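Local coordinates for bifunctional dTDP-4-dehydrorhamnose 3,5-epimerase/dTDP-4-dehydrorhamnose reductase (Arabidopsis thaliana, PDB 4QQR), which converts dTDP-4-dehydro-6-deoxy-glucose into dTDP-beta-L-rhamnose by epimerising C3' and C5' of the sugar and then reducing its 4-keto group with NADPH, at residues Asn14-Gly19 with Ser62-Ala67; Thr113-Glu118 with Pro261-Glu266; Leu200-Pro205 with Pro277-Ile282. One frame throughout, in Å; residues are numbered along the deposited sequence.

Contact 1. Residues Asn14-Gly19 with Ser62-Ala67; sequences NFLIYG and SHVFNA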
loop_
_atom_site.group_PDB
_atom_site.type_symbol
_atom_site.label_atom_id
_atom_site.label_comp_id
_atom_site.label_asym_id
_atom_site.label_seq_id
_atom_site.Cartn_x
_atom_site.Cartn_y
_atom_site.Cartn_z
ATOM N N ASN A 14 -15.896 20.573 16.101
ATOM C CA ASN A 14 -15.256 21.387 15.075
ATOM C C ASN A 14 -14.631 20.468 14.057
ATOM O O ASN A 14 -13.610 19.845 14.335
ATOM C CB ASN A 14 -14.160 22.264 15.701
ATOM C CG ASN A 14 -13.515 23.217 14.696
ATOM O OD1 ASN A 14 -13.937 23.308 13.541
ATOM N ND2 ASN A 14 -12.495 23.944 15.144
ATOM N N PHE A 15 -15.219 20.374 12.871
ATOM C CA PHE A 15 -14.774 19.347 11.928
ATOM C C PHE A 15 -13.862 19.878 10.854
ATOM O O PHE A 15 -14.154 20.899 10.222
ATOM C CB PHE A 15 -15.949 18.632 11.266
ATOM C CG PHE A 15 -16.837 17.888 12.227
ATOM C CD1 PHE A 15 -16.455 17.683 13.541
ATOM C CD2 PHE A 15 -18.052 17.384 11.806
ATOM C CE1 PHE A 15 -17.271 16.994 14.417
ATOM C CE2 PHE A 15 -18.871 16.693 12.676
ATOM C CZ PHE A 15 -18.485 16.495 13.982
ATOM N N LEU A 16 -12.747 19.177 10.657
ATOM C CA LEU A 16 -11.900 19.411 9.501
ATOM C C LEU A 16 -12.314 18.393 8.440
ATOM O O LEU A 16 -12.354 17.195 8.703
ATOM C CB LEU A 16 -10.417 19.280 9.861
ATOM C CG LEU A 16 -9.399 19.511 8.731
ATOM C CD1 LEU A 16 -9.540 20.908 8.126
ATOM C CD2 LEU A 16 -7.959 19.276 9.218
ATOM N N ILE A 17 -12.666 18.877 7.254
ATOM C CA ILE A 17 -13.132 18.001 6.189
ATOM C C ILE A 17 -12.230 18.112 4.964
ATOM O O ILE A 17 -11.853 19.208 4.561
ATOM C CB ILE A 17 -14.593 18.317 5.813
ATOM C CG1 ILE A 17 -15.497 18.155 7.045
ATOM C CG2 ILE A 17 -15.053 17.423 4.674
ATOM C CD1 ILE A 17 -16.922 18.681 6.862
ATOM N N TYR A 18 -11.869 16.973 4.384
ATOM C CA TYR A 18 -11.088 16.975 3.150
ATOM C C TYR A 18 -11.921 16.510 1.966
ATOM O O TYR A 18 -12.640 15.520 2.059
ATOM C CB TYR A 18 -9.782 16.174 3.304
ATOM C CG TYR A 18 -8.754 16.949 4.098
ATOM C CD1 TYR A 18 -8.666 16.810 5.480
ATOM C CD2 TYR A 18 -7.912 17.864 3.475
ATOM C CE1 TYR A 18 -7.745 17.539 6.217
ATOM C CE2 TYR A 18 -6.993 18.605 4.203
ATOM C CZ TYR A 18 -6.911 18.433 5.572
ATOM O OH TYR A 18 -5.999 19.158 6.302
ATOM N N GLY A 19 -11.854 17.268 0.874
ATOM C CA GLY A 19 -12.617 16.983 -0.330
ATOM C C GLY A 19 -13.866 17.823 -0.556
ATOM O O GLY A 19 -14.940 17.260 -0.772
ATOM N N SER A 62 -11.817 19.147 16.293
ATOM C CA SER A 62 -12.077 18.110 17.273
ATOM C C SER A 62 -12.059 16.734 16.596
ATOM O O SER A 62 -11.762 15.712 17.241
ATOM C CB SER A 62 -13.429 18.340 17.961
ATOM O OG SER A 62 -14.496 18.196 17.042
ATOM N N HIS A 63 -12.408 16.711 15.306
ATOM C CA HIS A 63 -12.427 15.482 14.504
ATOM C C HIS A 63 -12.084 15.852 13.057
ATOM O O HIS A 63 -12.170 17.024 12.680
ATOM C CB HIS A 63 -13.804 14.787 14.528
ATOM C CG HIS A 63 -14.367 14.542 15.902
ATOM N ND1 HIS A 63 -14.757 15.562 16.750
ATOM C CD2 HIS A 63 -14.650 13.388 16.553
ATOM C CE1 HIS A 63 -15.222 15.045 17.872
ATOM N NE2 HIS A 63 -15.173 13.727 17.779
ATOM N N VAL A 64 -11.715 14.850 12.251
ATOM C CA VAL A 64 -11.269 15.050 10.864
ATOM C C VAL A 64 -12.002 14.086 9.935
ATOM O O VAL A 64 -12.209 12.938 10.276
ATOM C CB VAL A 64 -9.721 14.831 10.706
ATOM C CG1 VAL A 64 -9.290 14.868 9.227
ATOM C CG2 VAL A 64 -8.927 15.834 11.520
ATOM N N PHE A 65 -12.394 14.559 8.760
ATOM C CA PHE A 65 -13.134 13.739 7.804
ATOM C C PHE A 65 -12.392 13.677 6.485
ATOM O O PHE A 65 -12.081 14.703 5.891
ATOM C CB PHE A 65 -14.528 14.317 7.582
ATOM C CG PHE A 65 -15.442 14.141 8.751
ATOM C CD1 PHE A 65 -15.296 14.930 9.885
ATOM C CD2 PHE A 65 -16.464 13.191 8.714
ATOM C CE1 PHE A 65 -16.133 14.764 10.976
ATOM C CE2 PHE A 65 -17.318 13.017 9.804
ATOM C CZ PHE A 65 -17.156 13.808 10.935
ATOM N N ASN A 66 -12.093 12.470 6.036
ATOM C CA ASN A 66 -11.417 12.293 4.760
ATOM C C ASN A 66 -12.380 11.840 3.651
ATOM O O ASN A 66 -12.690 10.651 3.509
ATOM C CB ASN A 66 -10.257 11.302 4.908
ATOM C CG ASN A 66 -9.678 10.881 3.565
ATOM O OD1 ASN A 66 -9.652 11.665 2.614
ATOM N ND2 ASN A 66 -9.218 9.637 3.482
ATOM N N ALA A 67 -12.854 12.789 2.861
ATOM C CA ALA A 67 -13.698 12.447 1.729
ATOM C C ALA A 67 -12.919 12.710 0.448
ATOM O O ALA A 67 -13.491 12.751 -0.630
ATOM C CB ALA A 67 -14.973 13.246 1.764
#
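Phe15 and Phe65 make the close part of this contact: Phe65 CE1 lies over one face of the Phe15 ring, offset toward the rim, and comes 3.4 Å from Phe15 CD2. The ring planes meet at 41°, so the pair is neither a parallel stack nor edge-to-face. His63 completes an aromatic cluster on the same face of the sheet, with the edge of Phe15 turned toward the His63 ring in an offset edge-to-face pair, planes at 73°. Ile17 continues this layer, its CG1 4.0 Å from Phe65 CB, and helix 200-212 covers it through Ile208 and Ala211.

The two backbones run parallel as neighbouring strands of the Rossmann sheet, joined by regular bonds such as Leu16 N to His63 O (3.0 Å) and Tyr18 N to Phe65 O (2.7 Å). At their C-terminal ends Gly19 begins the glycine-rich GxxGxxG turn, which includes Trp23 and Ile24, by similarity part of the NADPH site.

On the other face the cross-strand side chains are more widely spaced. Leu16 CB stands 4.1 Å from Val64 CG2, and Tyr18 CD1 is 4.3 Å from Val64 CG1; helices 49-59 and 80-103 cover this layer, and Tyr18 OH bonds to Asp55.

The partly exposed end is polar instead. With OG between its own backbone N and carbonyl carbon (chi1 66°), Ser62 accepts from Asn14 N at 2.9 Å, while the same OG shares a 2.7 Å hydrogen bond with His63 ND1, in the plane of the imidazole at its edge.

Contact 2. Residues Thr113-Glu118 with Pro261-Glu266; sequences TGCIFE and PRSNNE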
loop_
_atom_site.group_PDB
_atom_site.type_symbol
_atom_site.label_atom_id
_atom_site.label_comp_id
_atom_site.label_asym_id
_atom_site.label_seq_id
_atom_site.Cartn_x
_atom_site.Cartn_y
_atom_site.Cartn_z
ATOM N N THR A 113 -14.270 2.240 0.304
ATOM C CA THR A 113 -15.060 1.430 -0.618
ATOM C C THR A 113 -15.328 -0.000 -0.164
ATOM O O THR A 113 -14.485 -0.638 0.470
ATOM C CB THR A 113 -14.393 1.371 -2.003
ATOM O OG1 THR A 113 -15.258 0.677 -2.911
ATOM C CG2 THR A 113 -13.029 0.664 -1.925
ATOM N N GLY A 114 -16.508 -0.504 -0.512
ATOM C CA GLY A 114 -16.835 -1.883 -0.222
ATOM C C GLY A 114 -16.702 -2.709 -1.475
ATOM O O GLY A 114 -16.855 -3.933 -1.456
ATOM N N CYS A 115 -16.415 -2.023 -2.579
ATOM C CA CYS A 115 -16.284 -2.671 -3.877
ATOM C C CYS A 115 -14.966 -3.395 -4.027
ATOM O O CYS A 115 -14.385 -3.421 -5.104
ATOM C CB CYS A 115 -16.415 -1.654 -4.995
ATOM S SG CYS A 115 -18.098 -1.064 -5.172
ATOM N N ILE A 116 -14.502 -3.989 -2.942
ATOM C CA ILE A 116 -13.288 -4.770 -2.961
ATOM C C ILE A 116 -13.599 -6.225 -2.577
ATOM O O ILE A 116 -12.720 -7.029 -2.262
ATOM C CB ILE A 116 -12.281 -4.164 -2.006
ATOM C CG1 ILE A 116 -12.924 -3.979 -0.634
ATOM C CG2 ILE A 116 -11.801 -2.847 -2.560
ATOM C CD1 ILE A 116 -11.919 -3.700 0.461
ATOM N N PHE A 117 -14.877 -6.548 -2.605
ATOM C CA PHE A 117 -15.327 -7.878 -2.289
ATOM C C PHE A 117 -16.138 -8.412 -3.465
ATOM O O PHE A 117 -16.632 -7.637 -4.298
ATOM C CB PHE A 117 -16.146 -7.859 -1.005
ATOM C CG PHE A 117 -15.313 -7.837 0.250
ATOM C CD1 PHE A 117 -14.798 -9.015 0.785
ATOM C CD2 PHE A 117 -15.046 -6.645 0.904
ATOM C CE1 PHE A 117 -14.040 -9.008 1.939
ATOM C CE2 PHE A 117 -14.274 -6.638 2.071
ATOM C CZ PHE A 117 -13.773 -7.828 2.580
ATOM N N GLU A 118 -16.270 -9.730 -3.552
ATOM C CA GLU A 118 -17.033 -10.333 -4.652
ATOM C C GLU A 118 -17.737 -11.638 -4.242
ATOM O O GLU A 118 -17.188 -12.429 -3.470
ATOM C CB GLU A 118 -16.115 -10.582 -5.843
ATOM C CG GLU A 118 -16.806 -11.166 -7.045
ATOM C CD GLU A 118 -15.850 -11.469 -8.182
ATOM O OE1 GLU A 118 -14.681 -11.824 -7.911
ATOM O OE2 GLU A 118 -16.284 -11.345 -9.350
ATOM N N PRO A 261 -14.914 -6.076 -15.487
ATOM C CA PRO A 261 -15.743 -6.709 -14.442
ATOM C C PRO A 261 -16.077 -5.763 -13.264
ATOM O O PRO A 261 -15.155 -5.207 -12.656
ATOM C CB PRO A 261 -14.871 -7.877 -13.958
ATOM C CG PRO A 261 -13.971 -8.208 -15.134
ATOM C CD PRO A 261 -13.749 -6.897 -15.875
ATOM N N ARG A 262 -17.359 -5.586 -12.942
ATOM C CA ARG A 262 -17.724 -4.762 -11.794
ATOM C C ARG A 262 -17.874 -5.616 -10.528
ATOM O O ARG A 262 -18.114 -6.831 -10.592
ATOM C CB ARG A 262 -18.989 -3.919 -12.055
ATOM C CG ARG A 262 -19.004 -2.584 -11.293
ATOM C CD ARG A 262 -20.419 -2.013 -11.100
ATOM N NE ARG A 262 -20.457 -0.877 -10.167
ATOM C CZ ARG A 262 -20.820 0.369 -10.489
ATOM N NH1 ARG A 262 -21.194 0.672 -11.734
ATOM N NH2 ARG A 262 -20.814 1.321 -9.562
ATOM N N SER A 263 -17.694 -4.972 -9.377
ATOM C CA SER A 263 -17.784 -5.645 -8.088
ATOM C C SER A 263 -19.245 -5.919 -7.754
ATOM O O SER A 263 -20.068 -5.002 -7.740
ATOM C CB SER A 263 -17.157 -4.762 -7.001
ATOM O OG SER A 263 -17.271 -5.352 -5.716
ATOM N N ASN A 264 -19.568 -7.176 -7.488
ATOM C CA ASN A 264 -20.905 -7.520 -7.030
ATOM C C ASN A 264 -20.851 -8.276 -5.719
ATOM O O ASN A 264 -20.199 -9.312 -5.628
ATOM C CB ASN A 264 -21.666 -8.323 -8.085
ATOM C CG ASN A 264 -22.011 -7.497 -9.307
ATOM O OD1 ASN A 264 -22.649 -6.443 -9.204
ATOM N ND2 ASN A 264 -21.576 -7.960 -10.472
ATOM N N ASN A 265 -21.540 -7.762 -4.704
ATOM C CA ASN A 265 -21.492 -8.374 -3.381
ATOM C C ASN A 265 -22.611 -7.934 -2.463
ATOM O O ASN A 265 -23.326 -6.973 -2.755
ATOM C CB ASN A 265 -20.124 -8.114 -2.697
ATOM C CG ASN A 265 -19.900 -6.641 -2.321
ATOM O OD1 ASN A 265 -20.713 -6.015 -1.641
ATOM N ND2 ASN A 265 -18.780 -6.097 -2.756
ATOM N N GLU A 266 -22.740 -8.656 -1.350
ATOM C CA GLU A 266 -23.519 -8.210 -0.196
ATOM C C GLU A 266 -22.570 -7.973 0.990
ATOM O O GLU A 266 -21.663 -8.768 1.212
ATOM C CB GLU A 266 -24.595 -9.234 0.186
ATOM C CG GLU A 266 -25.405 -8.817 1.424
ATOM C CD GLU A 266 -26.593 -9.739 1.750
ATOM O OE1 GLU A 266 -26.878 -10.684 0.971
ATOM O OE2 GLU A 266 -27.237 -9.503 2.802
#
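Ser263 and Asn265 both donate to the carbonyl oxygen of Phe117. Ser263 OG lies 2.8 Å from Phe117 O, nearly in line with the C=O bond. Asn265 ND2 reaches Phe117 O at 3.1 Å from well above the carbonyl plane, although its own N-H points almost straight at the oxygen (173°). The same ND2 makes a more bent bond to Gly114 O at 3.2 Å, which draws together the two ends of the turn from Gly114 to Phe117. An alanine in place of Asn265 would probably leave Gly114 O without its partner across the contact and reduce the grip on Phe117 O to the single bond from Ser263.

This turn follows strand 107-113 of the Rossmann sheet, and an ST turn shapes its start, Cys115 N donating to Thr113 OG1 at 3.0 Å. Cys115 packs its CB against Ser263 CB at 3.8 Å, and its side chain comes about 3 Å from a bound zinc ion at the nearest approach.

Further out, the 261-266 loop is held by polar groups of neighbouring loops. Asn195 bonds to Asn265 N and to the Asn264 side chain, whereas Arg167 NH1 donates to Ser263 O. Glu118 N of the opposing segment donates to Asn138 OD1.

Contact 3. Residues Leu200-Pro205 with Pro277-Ile282; sequences LDELLP and PELMSI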
loop_
_atom_site.group_PDB
_atom_site.type_symbol
_atom_site.label_atom_id
_atom_site.label_comp_id
_atom_site.label_asym_id
_atom_site.label_seq_id
_atom_site.Cartn_x
_atom_site.Cartn_y
_atom_site.Cartn_z
ATOM N N LEU A 200 -26.774 7.776 0.845
ATOM C CA LEU A 200 -26.032 8.892 1.455
ATOM C C LEU A 200 -26.886 9.795 2.350
ATOM O O LEU A 200 -26.416 10.269 3.374
ATOM C CB LEU A 200 -25.343 9.746 0.391
ATOM C CG LEU A 200 -24.282 9.063 -0.465
ATOM C CD1 LEU A 200 -23.738 10.035 -1.504
ATOM C CD2 LEU A 200 -23.163 8.481 0.412
ATOM N N ASP A 201 -28.133 10.031 1.958
ATOM C CA ASP A 201 -29.032 10.900 2.711
ATOM C C ASP A 201 -29.290 10.380 4.119
ATOM O O ASP A 201 -29.403 11.169 5.055
ATOM C CB ASP A 201 -30.365 11.058 1.972
ATOM C CG ASP A 201 -30.233 11.866 0.705
ATOM O OD1 ASP A 201 -30.739 13.006 0.685
ATOM O OD2 ASP A 201 -29.615 11.366 -0.264
ATOM N N GLU A 202 -29.405 9.060 4.264
ATOM C CA GLU A 202 -29.534 8.444 5.586
ATOM C C GLU A 202 -28.176 8.204 6.269
ATOM O O GLU A 202 -28.015 8.492 7.455
ATOM C CB GLU A 202 -30.304 7.131 5.505
ATOM C CG GLU A 202 -30.425 6.436 6.848
ATOM C CD GLU A 202 -31.116 5.086 6.741
ATOM O OE1 GLU A 202 -31.233 4.579 5.603
ATOM O OE2 GLU A 202 -31.548 4.536 7.781
ATOM N N LEU A 203 -27.213 7.692 5.501
ATOM C CA LEU A 203 -25.958 7.198 6.056
ATOM C C LEU A 203 -24.938 8.297 6.393
ATOM O O LEU A 203 -24.196 8.189 7.381
ATOM C CB LEU A 203 -25.329 6.157 5.127
ATOM C CG LEU A 203 -25.529 4.679 5.481
ATOM C CD1 LEU A 203 -25.258 4.463 6.963
ATOM C CD2 LEU A 203 -26.915 4.230 5.125
ATOM N N LEU A 204 -24.905 9.356 5.590
ATOM C CA LEU A 204 -24.004 10.470 5.881
ATOM C C LEU A 204 -24.259 11.146 7.229
ATOM O O LEU A 204 -23.320 11.443 7.955
ATOM C CB LEU A 204 -23.952 11.490 4.740
ATOM C CG LEU A 204 -23.094 11.028 3.564
ATOM C CD1 LEU A 204 -22.791 12.162 2.593
ATOM C CD2 LEU A 204 -21.811 10.412 4.088
ATOM N N PRO A 205 -25.526 11.387 7.574
ATOM C CA PRO A 205 -25.741 11.866 8.947
ATOM C C PRO A 205 -25.169 10.934 10.028
ATOM O O PRO A 205 -24.514 11.413 10.953
ATOM C CB PRO A 205 -27.266 11.959 9.036
ATOM C CG PRO A 205 -27.660 12.293 7.639
ATOM C CD PRO A 205 -26.747 11.506 6.756
ATOM N N PRO A 277 -29.581 1.080 15.602
ATOM C CA PRO A 277 -30.831 0.301 15.453
ATOM C C PRO A 277 -31.843 0.922 14.471
ATOM O O PRO A 277 -32.609 0.235 13.802
ATOM C CB PRO A 277 -31.416 0.304 16.873
ATOM C CG PRO A 277 -30.218 0.511 17.779
ATOM C CD PRO A 277 -29.298 1.418 17.014
ATOM N N GLU A 278 -31.831 2.237 14.407
ATOM C CA GLU A 278 -32.685 3.000 13.516
ATOM C C GLU A 278 -32.300 2.855 12.031
ATOM O O GLU A 278 -33.006 3.358 11.151
ATOM C CB GLU A 278 -32.569 4.456 13.940
ATOM C CG GLU A 278 -31.399 4.593 14.942
ATOM C CD GLU A 278 -30.775 5.969 14.958
ATOM O OE1 GLU A 278 -29.658 6.087 15.503
ATOM O OE2 GLU A 278 -31.405 6.922 14.439
ATOM N N LEU A 279 -31.180 2.190 11.744
ATOM C CA LEU A 279 -30.730 2.037 10.354
ATOM C C LEU A 279 -31.720 1.213 9.531
ATOM O O LEU A 279 -32.038 0.082 9.892
ATOM C CB LEU A 279 -29.346 1.407 10.290
ATOM C CG LEU A 279 -28.700 1.173 8.922
ATOM C CD1 LEU A 279 -28.512 2.469 8.187
ATOM C CD2 LEU A 279 -27.366 0.497 9.098
ATOM N N MET A 280 -32.192 1.784 8.424
ATOM C CA MET A 280 -33.184 1.125 7.582
ATOM C C MET A 280 -32.560 0.325 6.440
ATOM O O MET A 280 -31.427 0.593 6.021
ATOM C CB MET A 280 -34.121 2.161 6.991
ATOM C CG MET A 280 -34.589 3.194 7.984
ATOM S SD MET A 280 -35.576 4.432 7.130
ATOM C CE MET A 280 -36.753 3.379 6.279
ATOM N N SER A 281 -33.307 -0.650 5.927
ATOM C CA SER A 281 -32.835 -1.420 4.782
ATOM C C SER A 281 -32.984 -0.629 3.489
ATOM O O SER A 281 -33.714 0.365 3.447
ATOM C CB SER A 281 -33.567 -2.751 4.679
ATOM O OG SER A 281 -33.146 -3.608 5.717
ATOM N N ILE A 282 -32.295 -1.080 2.439
ATOM C CA ILE A 282 -32.225 -0.300 1.206
ATOM C C ILE A 282 -33.596 0.058 0.715
ATOM O O ILE A 282 -33.907 1.242 0.558
ATOM C CB ILE A 282 -31.504 -0.999 0.059
ATOM C CG1 ILE A 282 -30.926 -2.336 0.515
ATOM C CG2 ILE A 282 -30.460 -0.045 -0.565
ATOM C CD1 ILE A 282 -31.890 -3.497 0.412
#
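The first turn of helix 200-212 meets the loop joining helices 270-275 and 282-291, with Glu202 and Leu203 on the helix facing Leu279 and Met280. The Glu202 side chain is fully stretched, CG anti to the backbone N (chi1 178°) and CD continuing outward (chi2 -176°), which carries the carboxylate across to the loop backbone. There OE2 accepts from Met280 N at 2.9 Å; the N-H is nearly straight (169°) and arrives on the syn side, close to the carboxylate plane. Met280 CG lies 3.3 Å from the same OE2.

Leu279 takes the apolar share. Its CD1 is 3.9 Å from Leu203 CD2 and also 3.7 Å from Glu202 OE2, the Leu279 side chain crossing each of its two partners at about a right angle. Leu272 of helix 270-275 touches both leucines and extends this patch.

The other carboxylate oxygen, OE1, bonds to Ser285 OG and more weakly to Asn223 ND2, so both oxygens of this buried acid have polar partners. The straight bond from Met280 N, with the weak one from Asn223, is consistent with a charged Glu202.

How the contacts relate
From the N terminus, contact 1 comes first: residues 62-67 return beside 14-19 after two helices with strand 38-41 between them, closing the opening part of the Rossmann sheet before either other contact begins. Contact 2 opens at the end of strand 107-113 and contact 3 at helix 200-212; their partners follow in the same order, 261-266 and then 277-282, so these two long loops cross. Both therefore bring the C-terminal region back onto earlier parts of the chain. Contacts 1 and 2 lie on opposite sides of the chain's centre, about 26 Å apart between centres. Contact 3 is about 20 Å from each, centre to centre, and its helix 200-212 also covers the aromatic face of contact 1.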